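Local structure of Maltose/maltodextrin transport permease homologue (Bdellovibrio bacteriovorus HD100, 6FFL) at residues 10-13 against 14-17; 214-217 against 218-222. The protein binds maltotriose through this solute-binding MalE domain, which is fused to the transmembrane subunit MalF of an ABC transporter that probably imports maltodextrins. All coordinates share one frame; numbering follows the deposited sequence.

Contact 1 of 2, residues 10-13 against 14-17. With GLC (alpha-D-glucopyranose), chain B; SO4 (sulfate ion), chain H.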
# COMPACT_ATOMS: atom_id res chain seq x y z
N GLN A 10 -10.12 4.32 -1.31
CA GLN A 10 -9.08 4.96 -0.51
C GLN A 10 -7.99 5.57 -1.40
O GLN A 10 -6.80 5.59 -1.05
CB GLN A 10 -8.48 3.97 0.51
CG GLN A 10 -8.17 2.55 -0.01
CD GLN A 10 -7.03 2.55 -1.01
OE1 GLN A 10 -7.24 2.71 -2.22
NE2 GLN A 10 -5.80 2.40 -0.50
N MET A 11 -8.39 6.12 -2.55
CA MET A 11 -7.44 6.66 -3.53
C MET A 11 -6.89 8.02 -3.13
O MET A 11 -7.66 8.96 -2.87
CB MET A 11 -8.10 6.78 -4.91
CG MET A 11 -8.47 5.46 -5.54
SD MET A 11 -8.95 5.72 -7.26
CE MET A 11 -9.69 4.13 -7.62
N ILE A 12 -5.56 8.14 -3.17
CA ILE A 12 -4.86 9.39 -2.94
C ILE A 12 -5.24 10.43 -4.00
O ILE A 12 -5.73 10.10 -5.09
CB ILE A 12 -3.35 9.10 -2.96
CG1 ILE A 12 -2.54 10.23 -2.33
CG2 ILE A 12 -2.88 8.83 -4.39
CD1 ILE A 12 -1.04 9.96 -2.39
N TYR A 13 -4.98 11.70 -3.68
CA TYR A 13 -5.35 12.83 -4.52
C TYR A 13 -5.17 12.57 -6.02
O TYR A 13 -6.13 12.64 -6.79
CB TYR A 13 -4.54 14.05 -4.11
CG TYR A 13 -4.88 15.28 -4.93
CD1 TYR A 13 -6.01 16.03 -4.65
CD2 TYR A 13 -4.08 15.66 -6.01
CE1 TYR A 13 -6.32 17.16 -5.41
CE2 TYR A 13 -4.39 16.77 -6.77
CZ TYR A 13 -5.51 17.52 -6.47
OH TYR A 13 -5.81 18.62 -7.23
N GLY A 14 -3.93 12.30 -6.44
CA GLY A 14 -3.66 12.15 -7.87
C GLY A 14 -4.46 11.03 -8.50
O GLY A 14 -4.90 11.14 -9.65
N HIS A 15 -4.66 9.93 -7.77
CA HIS A 15 -5.42 8.81 -8.31
C HIS A 15 -6.91 9.11 -8.33
O HIS A 15 -7.61 8.74 -9.28
CB HIS A 15 -5.16 7.53 -7.51
CG HIS A 15 -3.78 6.96 -7.69
ND1 HIS A 15 -3.54 5.61 -7.75
CD2 HIS A 15 -2.58 7.57 -7.82
CE1 HIS A 15 -2.24 5.41 -7.92
NE2 HIS A 15 -1.64 6.58 -7.95
N ARG A 16 -7.44 9.78 -7.30
CA ARG A 16 -8.86 10.07 -7.36
C ARG A 16 -9.18 11.17 -8.36
O ARG A 16 -10.31 11.23 -8.85
CB ARG A 16 -9.41 10.41 -5.96
CG ARG A 16 -8.96 11.69 -5.36
CD ARG A 16 -9.82 12.00 -4.12
NE ARG A 16 -9.25 13.11 -3.35
CZ ARG A 16 -8.39 12.96 -2.35
NH1 ARG A 16 -8.00 11.74 -1.97
NH2 ARG A 16 -7.91 14.03 -1.71
N GLN A 17 -8.21 12.02 -8.72
CA GLN A 17 -8.42 12.91 -9.87
C GLN A 17 -8.66 12.11 -11.13
O GLN A 17 -9.53 12.45 -11.94
CB GLN A 17 -7.22 13.85 -10.07
CG GLN A 17 -6.89 14.71 -8.88
CD GLN A 17 -8.09 15.51 -8.40
OE1 GLN A 17 -8.65 16.33 -9.14
NE2 GLN A 17 -8.50 15.27 -7.16
C1 GLC B . -3.12 6.85 -0.12
C2 GLC B . -3.12 5.68 -1.11
C3 GLC B . -3.13 4.35 -0.38
C4 GLC B . -2.04 4.28 0.69
C5 GLC B . -2.12 5.51 1.61
C6 GLC B . -0.96 5.54 2.60
O1 GLC B . -4.38 6.90 0.56
O2 GLC B . -4.29 5.73 -1.93
O3 GLC B . -2.99 3.29 -1.35
O4 GLC B . -2.21 3.06 1.42
O5 GLC B . -2.06 6.72 0.85
O6 GLC B . -1.14 6.60 3.55
S SO4 H . -5.10 13.04 0.06
O1 SO4 H . -4.31 13.30 1.26
O2 SO4 H . -6.31 12.30 0.45
O3 SO4 H . -4.33 12.25 -0.89
O4 SO4 H . -5.46 14.30 -0.58
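The side chain of Q17 lies over one face of the Y13 ring, one turn further along at the start of helix 13-29. Ring and amide planes are 18° apart, stacked, with NE2 of Q17 3.4 Å from CE1 of Y13 and displaced toward the rim. A bend at chi2 (-54°) folds Q17 over the ring, and its CG makes a CH-pi contact 4.0 Å from the Y13 ring centroid. R16 meets the same ring at its edge, through NH2, with the guanidinium plane nearly perpendicular to it. One face of the guanidinium rests over CA of Y13, while its edge is busy: NH1 of R16 donates to O of M11 at 2.9 Å, with a bent N-H...O angle of 136°, and NH2 reaches O4 of a sulfate at 2.7 Å. NH1 and Y13 N also bond the ion, at O2 and O3. Away from the sugar, CG2 of I12 comes 3.7 Å from CD2 of H15. I12 is also the N-cap residue, and its O receives R16 N at 2.8 Å. Q10 O accepts from glucose O1 and, at 2.7 Å, from O2. The chemistry divides the turn: the loop grips the sugar mainly through backbone, Q10 NE2 adding a weak bond to O3, while the N-terminal end of the helix and R16 probably attract an anion, consistent with the sulfate, probably from the crystallisation liquor, bound there.

Contact 2 of 2, residues 214-217 against 218-222. With GLC (alpha-D-glucopyranose), chain B.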
# COMPACT_ATOMS: atom_id res chain seq x y z
N CYS A 214 6.56 11.65 12.72
CA CYS A 214 6.53 11.65 11.27
C CYS A 214 5.38 10.74 10.81
O CYS A 214 5.58 9.55 10.60
CB CYS A 214 7.87 11.18 10.71
SG CYS A 214 8.10 11.49 8.96
N ASP A 215 4.20 11.33 10.68
CA ASP A 215 3.08 10.58 10.13
C ASP A 215 3.15 10.64 8.60
O ASP A 215 4.08 11.20 8.02
CB ASP A 215 1.75 11.07 10.71
CG ASP A 215 1.40 12.50 10.31
OD1 ASP A 215 2.07 13.10 9.44
OD2 ASP A 215 0.42 13.03 10.88
N TYR A 216 2.16 10.05 7.93
CA TYR A 216 2.23 9.97 6.47
C TYR A 216 2.29 11.36 5.85
O TYR A 216 3.13 11.63 4.98
CB TYR A 216 1.06 9.18 5.90
CG TYR A 216 1.17 9.04 4.39
CD1 TYR A 216 1.83 7.95 3.82
CD2 TYR A 216 0.65 10.01 3.53
CE1 TYR A 216 1.95 7.82 2.43
CE2 TYR A 216 0.77 9.90 2.15
CZ TYR A 216 1.43 8.81 1.61
OH TYR A 216 1.54 8.70 0.24
N GLU A 217 1.39 12.25 6.27
CA GLU A 217 1.34 13.55 5.63
C GLU A 217 2.58 14.38 5.92
O GLU A 217 2.99 15.19 5.09
CB GLU A 217 0.08 14.32 6.06
CG GLU A 217 -0.15 15.60 5.26
CD GLU A 217 0.12 15.43 3.76
OE1 GLU A 217 -0.36 14.44 3.16
OE2 GLU A 217 0.82 16.29 3.18
N THR A 218 3.18 14.20 7.10
CA THR A 218 4.40 14.93 7.42
C THR A 218 5.55 14.51 6.51
O THR A 218 6.26 15.36 5.97
CB THR A 218 4.76 14.72 8.89
OG1 THR A 218 3.76 15.34 9.71
CG2 THR A 218 6.13 15.32 9.21
N ALA A 219 5.73 13.20 6.31
CA ALA A 219 6.77 12.73 5.39
C ALA A 219 6.49 13.19 3.97
O ALA A 219 7.40 13.62 3.25
CB ALA A 219 6.90 11.21 5.45
N ASN A 220 5.22 13.11 3.57
CA ASN A 220 4.80 13.55 2.24
C ASN A 220 5.12 15.02 2.01
O ASN A 220 5.73 15.39 1.00
CB ASN A 220 3.30 13.29 2.10
CG ASN A 220 2.81 13.38 0.67
OD1 ASN A 220 3.36 12.76 -0.23
ND2 ASN A 220 1.74 14.14 0.46
N ALA A 221 4.71 15.88 2.95
CA ALA A 221 4.98 17.31 2.82
C ALA A 221 6.48 17.60 2.82
O ALA A 221 6.95 18.40 2.01
CB ALA A 221 4.29 18.08 3.95
N LEU A 222 7.23 16.99 3.74
CA LEU A 222 8.66 17.28 3.81
C LEU A 222 9.36 16.95 2.50
O LEU A 222 10.24 17.69 2.06
CB LEU A 222 9.29 16.53 4.98
CG LEU A 222 8.93 17.05 6.39
CD1 LEU A 222 9.38 16.08 7.46
CD2 LEU A 222 9.52 18.44 6.65
C1 GLC B . -3.12 6.85 -0.12
C2 GLC B . -3.12 5.68 -1.11
C3 GLC B . -3.13 4.35 -0.38
C4 GLC B . -2.04 4.28 0.69
C5 GLC B . -2.12 5.51 1.61
C6 GLC B . -0.96 5.54 2.60
O1 GLC B . -4.38 6.90 0.56
O2 GLC B . -4.29 5.73 -1.93
O3 GLC B . -2.99 3.29 -1.35
O4 GLC B . -2.21 3.06 1.42
O5 GLC B . -2.06 6.72 0.85
O6 GLC B . -1.14 6.60 3.55
O HOH W 1 3.98 13.83 12.16
O HOH W 2 1.64 10.90 -1.05
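D215 and T218 form the polar cap of helix 216-224. OD1 of D215 takes two bonds from the same residue: T218 N donates to it at 2.8 Å, nearly along the C-O axis, and T218 OG1 also donates at 2.8 Å, but from above the carboxylate plane. With chi1 of 66° CG lies between the backbone N and the carbonyl carbon, which brings OD1 to the T218 amide. A water extends the cap, accepting from D215 N and donating to T218 OG1.

Backbone bonds take over from there. A219 N donates to D215 O at 3.1 Å in an almost straight bond (172°), and N220 N to Y216 O and A221 N to E217 O continue the ladder.

Among side chains further along, E217 bends at chi2 so that OE1 comes within 3.4 Å of N220 ND2, a weak bond with carboxylate and amide planes 87° apart. A second water links N220 OD1, 2.7 Å away, to Y216 OH, which also bonds W236 and N233; N220 OD1 has a weak bond with Y241 besides.

Apolar contact is slight: C214 SG sits 3.7 Å from A219 CB. The Y216 ring instead turns one face to glucose, whose O6 lies 3.3 Å from Y216 CD1 and is offset toward the rim. The ring thus lines the glycan pocket, its hydroxyl held by W236, N233 and the water.

In the fold, the other side of the turn is packed away from the sugar: C214, A219 and L222 lie against V158 of strand 157-158, and A219 and L222 also touch L231 and A228 of strand 228-234, so the helix rests on the sheet those neighbouring strands form.

Both contacts are partly buried helix starts that face the same glucose, yet they belong to different parts of the fold. Contact 1 follows strand 4-9 of the seven-stranded sheet; contact 2 packs on the four-stranded sheet containing strands 157-158 and 228-234. This two-sheet arrangement is consistent with the two lobes of a periplasmic binding protein, with sugar between them. Their centres are about 17 Å apart, and they meet where I12 CD1 lies 3.9 Å from Y216 OH. Contact 1 offers the sugar mainly backbone polar groups, whereas contact 2 offers an aromatic face. At helix 13-29 I12 is N-cap and a sulfate accepts from Y13 N; at 216-224 the D215 side chain caps T218 N.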